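Local coordinates for PrgZ (Enterococcus faecalis, PDB 4FAJ), which binds peptide pheromone on the outside of the cell as a membrane-anchored substrate-binding protein and probably passes it on for transport across the membrane, at residues L315-F321 and G365-M371; F381-L386 and L514-K519. All blocks are in the same frame, centred on the assembly; numbering follows the deposited sequence.

Overall arrangement
Both contacts tie the long loop between strand 361-362 and helix 391-402 to its surroundings, at places about 12 Å apart between centres. Contact 1 is the deeper of the two: residues 365-371 pack against strand 311-324, whose Asn318 and Met320 reach the bound peptide, and the packing is mostly apolar with a single hydrogen bond. Contact 2 sits farther out, only partly buried, where residues 381-386 meet helix 510-524 through lysines, carboxylates and a water. Glu518 links them directly, since the helix residue of contact 2 holds the backbone N of Val367 in contact 1. Phe381 also packs on Val367, so the two contacts touch.

Contact 1 of 2, residues L315-F321 and G365-M371. With ZN (zinc ion), chain H.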
loop_
_atom_site.group_PDB
_atom_site.type_symbol
_atom_site.label_atom_id
_atom_site.label_comp_id
_atom_site.label_asym_id
_atom_site.label_seq_id
_atom_site.Cartn_x
_atom_site.Cartn_y
_atom_site.Cartn_z
ATOM N N LEU A 315 -0.715 13.843 -6.775
ATOM C CA LEU A 315 -0.543 12.586 -7.506
ATOM C C LEU A 315 0.217 11.595 -6.645
ATOM O O LEU A 315 1.243 11.944 -6.063
ATOM C CB LEU A 315 0.219 12.813 -8.821
ATOM C CG LEU A 315 0.340 11.610 -9.760
ATOM C CD1 LEU A 315 -1.039 11.217 -10.292
ATOM C CD2 LEU A 315 1.298 11.923 -10.920
ATOM N N MET A 316 -0.300 10.372 -6.554
ATOM C CA MET A 316 0.278 9.332 -5.703
ATOM C C MET A 316 1.003 8.266 -6.533
ATOM O O MET A 316 0.667 8.051 -7.691
ATOM C CB MET A 316 -0.818 8.647 -4.913
ATOM C CG MET A 316 -1.632 9.555 -4.014
ATOM S SD MET A 316 -0.730 9.995 -2.513
ATOM C CE MET A 316 -0.402 11.716 -2.829
ATOM N N ALA A 317 1.976 7.587 -5.911
ATOM C CA ALA A 317 2.688 6.452 -6.535
ATOM C C ALA A 317 1.858 5.181 -6.349
ATOM O O ALA A 317 2.259 4.233 -5.662
ATOM C CB ALA A 317 4.098 6.291 -5.926
ATOM N N ASN A 318 0.695 5.165 -6.996
ATOM C CA ASN A 318 -0.371 4.224 -6.669
ATOM C C ASN A 318 -1.095 3.868 -7.969
ATOM O O ASN A 318 -1.682 4.732 -8.600
ATOM C CB ASN A 318 -1.268 4.919 -5.628
ATOM C CG ASN A 318 -2.503 4.118 -5.185
ATOM O OD1 ASN A 318 -3.369 4.693 -4.501
ATOM N ND2 ASN A 318 -2.587 2.821 -5.513
ATOM N N THR A 319 -1.002 2.603 -8.380
ATOM C CA THR A 319 -1.680 2.116 -9.573
ATOM C C THR A 319 -2.879 1.257 -9.145
ATOM O O THR A 319 -2.733 0.360 -8.309
ATOM C CB THR A 319 -0.729 1.267 -10.438
ATOM O OG1 THR A 319 0.382 2.074 -10.873
ATOM C CG2 THR A 319 -1.468 0.688 -11.671
ATOM N N MET A 320 -4.049 1.534 -9.711
ATOM C CA MET A 320 -5.208 0.641 -9.552
ATOM C C MET A 320 -5.239 -0.355 -10.728
ATOM O O MET A 320 -5.088 0.035 -11.894
ATOM C CB MET A 320 -6.521 1.431 -9.483
ATOM C CG MET A 320 -6.714 2.240 -8.217
ATOM S SD MET A 320 -6.751 1.265 -6.688
ATOM C CE MET A 320 -8.103 0.123 -7.007
ATOM N N PHE A 321 -5.415 -1.639 -10.395
ATOM C CA PHE A 321 -5.387 -2.740 -11.362
ATOM C C PHE A 321 -6.738 -3.441 -11.462
ATOM O O PHE A 321 -7.565 -3.336 -10.553
ATOM C CB PHE A 321 -4.406 -3.831 -10.919
ATOM C CG PHE A 321 -2.997 -3.373 -10.703
ATOM C CD1 PHE A 321 -2.152 -3.143 -11.779
ATOM C CD2 PHE A 321 -2.480 -3.272 -9.419
ATOM C CE1 PHE A 321 -0.833 -2.762 -11.580
ATOM C CE2 PHE A 321 -1.152 -2.885 -9.210
ATOM C CZ PHE A 321 -0.336 -2.623 -10.286
ATOM N N GLY A 365 1.737 1.869 -17.620
ATOM C CA GLY A 365 2.341 0.570 -17.347
ATOM C C GLY A 365 1.948 0.156 -15.942
ATOM O O GLY A 365 1.074 0.782 -15.319
ATOM N N VAL A 366 2.585 -0.890 -15.429
ATOM C CA VAL A 366 2.351 -1.323 -14.047
ATOM C C VAL A 366 2.862 -0.251 -13.074
ATOM O O VAL A 366 2.190 0.077 -12.092
ATOM C CB VAL A 366 3.042 -2.679 -13.784
ATOM C CG1 VAL A 366 3.064 -3.042 -12.320
ATOM C CG2 VAL A 366 2.371 -3.796 -14.631
ATOM N N VAL A 367 4.050 0.277 -13.356
ATOM C CA VAL A 367 4.716 1.229 -12.468
ATOM C C VAL A 367 4.188 2.625 -12.765
ATOM O O VAL A 367 4.060 2.991 -13.936
ATOM C CB VAL A 367 6.252 1.212 -12.648
ATOM C CG1 VAL A 367 6.909 2.265 -11.772
ATOM C CG2 VAL A 367 6.810 -0.165 -12.314
ATOM N N PRO A 368 3.830 3.387 -11.712
ATOM C CA PRO A 368 3.337 4.749 -11.907
ATOM C C PRO A 368 4.416 5.783 -12.242
ATOM O O PRO A 368 5.586 5.556 -12.001
ATOM C CB PRO A 368 2.698 5.087 -10.564
ATOM C CG PRO A 368 3.409 4.232 -9.560
ATOM C CD PRO A 368 3.792 2.981 -10.286
ATOM N N LYS A 369 3.986 6.919 -12.794
ATOM C CA LYS A 369 4.890 8.022 -13.126
ATOM C C LYS A 369 5.256 8.830 -11.885
ATOM O O LYS A 369 4.537 8.798 -10.870
ATOM C CB LYS A 369 4.240 8.948 -14.164
ATOM C CG LYS A 369 4.046 8.304 -15.509
ATOM C CD LYS A 369 2.984 9.003 -16.368
ATOM C CE LYS A 369 3.558 9.901 -17.417
ATOM N NZ LYS A 369 2.479 10.240 -18.424
ATOM N N GLU A 370 6.373 9.549 -11.992
ATOM C CA GLU A 370 6.860 10.497 -10.974
ATOM C C GLU A 370 7.278 9.832 -9.666
ATOM O O GLU A 370 7.327 10.487 -8.636
ATOM C CB GLU A 370 5.827 11.598 -10.648
ATOM C CG GLU A 370 5.064 12.169 -11.819
ATOM C CD GLU A 370 5.948 12.729 -12.891
ATOM O OE1 GLU A 370 7.078 13.192 -12.579
ATOM O OE2 GLU A 370 5.501 12.724 -14.062
ATOM N N MET A 371 7.567 8.539 -9.700
ATOM C CA MET A 371 7.922 7.800 -8.501
ATOM C C MET A 371 9.421 7.565 -8.469
ATOM O O MET A 371 10.092 7.936 -7.505
ATOM C CB MET A 371 7.181 6.457 -8.474
ATOM C CG MET A 371 7.486 5.547 -7.294
ATOM S SD MET A 371 6.933 3.852 -7.616
ATOM C CE MET A 371 8.319 3.182 -8.540
HETATM ZN ZN ZN H . 7.140 13.465 -15.256
#
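Thr319 and Val366 make the one hydrogen bond between strand and loop: OG1 of Thr319 donates to Val366 O over 3.0 Å. The hydroxyl reaches the carbonyl at a C=O...O angle of 147°, tilted 32° from the carbonyl plane. With chi1 at -62°, OG1 lies beside the threonine's own N and is directed at the loop, where it also touches Pro368 CD at 3.6 Å. Packing is tight on this side. The proline ring sets CG against the backbone at Ala317, 3.7 Å from Ala317 C, just where an inverse gamma turn centred on that alanine bends the strand. Met371 comes in beside it, with CG 3.7 Å from Ala317 CB. Farther along, Val366 CG1 meets the Phe321 ring at its edge, 4.0 Å from CE1, while Thr319 CG2, from the same strand, lies over one face of that ring, offset toward the rim. Phe479 of helix 477-480 packs on Thr319, Phe321, Pro368 and Met371, adding to this buried side.

The other end is looser. Leu315 and Glu370 cross at about a right angle, and their closest atoms, CD2 of the leucine and CG of the glutamate, are 3.9 Å apart. Beyond CG, the exposed carboxylate turns outward to a zinc ion: Glu370 OE2 binds it at 2.2 Å, with OE1 longer at 2.7 Å, a lopsided two-oxygen grip. The loop packs on one side of the kinked strand while Asn318, pointing away from the loop, hydrogen-bonds a polar side chain of the bound peptide through ND2, as part of the peptide-binding site in the family 5 solute-binding fold.

Contact 2 of 2, residues F381-L386 and L514-K519; sequences FANEKL and LKKAEK
Lys515 reaches off helix 510-524 to the loop and puts its ammonium against Phe381 twice, once at the backbone and once at the ring. NZ donates to Phe381 O at 2.8 Å, with a C=O...N angle of 140°. The same NZ sits above the ring plane but out past the rim, 4.4 Å from the centroid and 35° off the normal, an off-centre cation-pi contact backed by the lysine's CD, which rests on that face as a CH-pi partner. A bend at chi2 (65°) lets the chain lie along the ring. Leu514 adds a contact at the rim, its CB 4.0 Å from Phe381 CE1.

Two more partners grip the ammonium: Glu518 OE1, one helical turn on, forms a salt bridge to Lys515 NZ at 2.7 Å, and a water accepts from NZ at 2.9 Å while donating to Glu384 O. Phe381 O is itself part of an inverse gamma turn centred on Ala382, in which Asn383 N donates weakly back to it at 3.1 Å. Nearer the surface, Glu384 receives Lys519 NZ in a second salt bridge, 3.1 Å to OE2 through its syn lone pair. Leu386 packs its two methyls on the acidic and basic chains, CD1 against the Glu518 carboxylate and CD2 against Lys519 CG.

In the next shell, the other oxygen of Glu518 accepts from Val367 N, which would hold the carboxylate in place for Lys515. Asp380 OD1 accepts from Ala382 N, which probably helps hold the turn, and Trp511, earlier in the helix, meets the Phe381 ring edge-to-face.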
loop_
_atom_site.group_PDB
_atom_site.type_symbol
_atom_site.label_atom_id
_atom_site.label_comp_id
_atom_site.label_asym_id
_atom_site.label_seq_id
_atom_site.Cartn_x
_atom_site.Cartn_y
_atom_site.Cartn_z
ATOM N N PHE A 381 11.165 6.073 -14.627
ATOM C CA PHE A 381 11.082 4.644 -15.010
ATOM C C PHE A 381 9.877 4.382 -15.915
ATOM O O PHE A 381 9.921 3.555 -16.848
ATOM C CB PHE A 381 10.968 3.765 -13.759
ATOM C CG PHE A 381 10.955 2.281 -14.042
ATOM C CD1 PHE A 381 12.137 1.570 -14.160
ATOM C CD2 PHE A 381 9.758 1.585 -14.145
ATOM C CE1 PHE A 381 12.129 0.197 -14.391
ATOM C CE2 PHE A 381 9.757 0.215 -14.414
ATOM C CZ PHE A 381 10.953 -0.468 -14.531
ATOM N N ALA A 382 8.785 5.072 -15.610
ATOM C CA ALA A 382 7.539 4.913 -16.353
ATOM C C ALA A 382 7.531 5.870 -17.555
ATOM O O ALA A 382 6.765 6.824 -17.594
ATOM C CB ALA A 382 6.359 5.172 -15.412
ATOM N N ASN A 383 8.391 5.621 -18.536
ATOM C CA ASN A 383 8.530 6.539 -19.671
ATOM C C ASN A 383 8.110 5.961 -21.020
ATOM O O ASN A 383 8.451 6.514 -22.074
ATOM C CB ASN A 383 9.954 7.085 -19.743
ATOM C CG ASN A 383 10.989 6.016 -19.987
ATOM O OD1 ASN A 383 10.722 4.820 -19.892
ATOM N ND2 ASN A 383 12.202 6.453 -20.283
ATOM N N GLU A 384 7.371 4.852 -20.977
ATOM C CA GLU A 384 6.864 4.198 -22.181
ATOM C C GLU A 384 5.370 3.967 -22.045
ATOM O O GLU A 384 4.894 3.581 -20.976
ATOM C CB GLU A 384 7.558 2.850 -22.389
ATOM C CG GLU A 384 8.985 2.946 -22.845
ATOM C CD GLU A 384 9.608 1.585 -23.084
ATOM O OE1 GLU A 384 9.036 0.795 -23.861
ATOM O OE2 GLU A 384 10.679 1.306 -22.508
ATOM N N LYS A 385 4.627 4.205 -23.124
ATOM C CA LYS A 385 3.202 3.960 -23.138
ATOM C C LYS A 385 2.972 2.482 -23.500
ATOM O O LYS A 385 2.802 2.131 -24.673
ATOM C CB LYS A 385 2.511 4.898 -24.133
ATOM C CG LYS A 385 1.015 5.029 -23.910
ATOM C CD LYS A 385 0.408 5.956 -24.941
ATOM C CE LYS A 385 -0.888 6.575 -24.459
ATOM N NZ LYS A 385 -1.329 7.656 -25.396
ATOM N N LEU A 386 2.956 1.629 -22.482
ATOM C CA LEU A 386 2.943 0.166 -22.669
ATOM C C LEU A 386 1.541 -0.441 -22.761
ATOM O O LEU A 386 1.394 -1.583 -23.199
ATOM C CB LEU A 386 3.732 -0.510 -21.546
ATOM C CG LEU A 386 5.239 -0.227 -21.463
ATOM C CD1 LEU A 386 5.807 -0.881 -20.212
ATOM C CD2 LEU A 386 5.993 -0.704 -22.711
ATOM N N LEU A 514 14.735 -4.550 -14.974
ATOM C CA LEU A 514 13.416 -4.374 -14.372
ATOM C C LEU A 514 12.394 -3.869 -15.388
ATOM O O LEU A 514 11.235 -4.256 -15.331
ATOM C CB LEU A 514 13.464 -3.421 -13.176
ATOM C CG LEU A 514 14.250 -3.889 -11.947
ATOM C CD1 LEU A 514 14.103 -2.861 -10.804
ATOM C CD2 LEU A 514 13.827 -5.280 -11.491
ATOM N N LYS A 515 12.814 -3.022 -16.324
ATOM C CA LYS A 515 11.896 -2.569 -17.377
ATOM C C LYS A 515 11.526 -3.723 -18.305
ATOM O O LYS A 515 10.383 -3.817 -18.771
ATOM C CB LYS A 515 12.478 -1.394 -18.170
ATOM C CG LYS A 515 11.443 -0.630 -19.007
ATOM C CD LYS A 515 10.427 0.063 -18.103
ATOM C CE LYS A 515 9.459 0.942 -18.825
ATOM N NZ LYS A 515 8.424 1.440 -17.880
ATOM N N LYS A 516 12.484 -4.612 -18.558
ATOM C CA LYS A 516 12.202 -5.813 -19.338
ATOM C C LYS A 516 11.160 -6.662 -18.617
ATOM O O LYS A 516 10.270 -7.220 -19.256
ATOM C CB LYS A 516 13.460 -6.644 -19.578
ATOM C CG LYS A 516 14.396 -6.107 -20.634
ATOM C CD LYS A 516 15.682 -6.959 -20.692
ATOM C CE LYS A 516 16.675 -6.399 -21.708
ATOM N NZ LYS A 516 18.007 -7.088 -21.625
ATOM N N ALA A 517 11.292 -6.780 -17.297
ATOM C CA ALA A 517 10.337 -7.559 -16.505
ATOM C C ALA A 517 8.944 -6.952 -16.632
ATOM O O ALA A 517 7.986 -7.662 -16.899
ATOM C CB ALA A 517 10.765 -7.645 -15.058
ATOM N N GLU A 518 8.828 -5.634 -16.477
ATOM C CA GLU A 518 7.515 -4.978 -16.634
ATOM C C GLU A 518 6.906 -5.307 -17.999
ATOM O O GLU A 518 5.726 -5.681 -18.089
ATOM C CB GLU A 518 7.628 -3.462 -16.441
ATOM C CG GLU A 518 6.287 -2.752 -16.362
ATOM C CD GLU A 518 6.393 -1.241 -16.283
ATOM O OE1 GLU A 518 7.461 -0.695 -16.612
ATOM O OE2 GLU A 518 5.379 -0.595 -15.923
ATOM N N LYS A 519 7.720 -5.231 -19.051
ATOM C CA LYS A 519 7.244 -5.532 -20.392
ATOM C C LYS A 519 6.801 -6.995 -20.546
ATOM O O LYS A 519 5.777 -7.258 -21.175
ATOM C CB LYS A 519 8.302 -5.165 -21.440
ATOM C CG LYS A 519 8.565 -3.671 -21.550
ATOM C CD LYS A 519 9.684 -3.378 -22.535
ATOM C CE LYS A 519 10.111 -1.934 -22.426
ATOM N NZ LYS A 519 11.206 -1.617 -23.367
HETATM O O HOH W 1 6.167 2.967 -18.781
#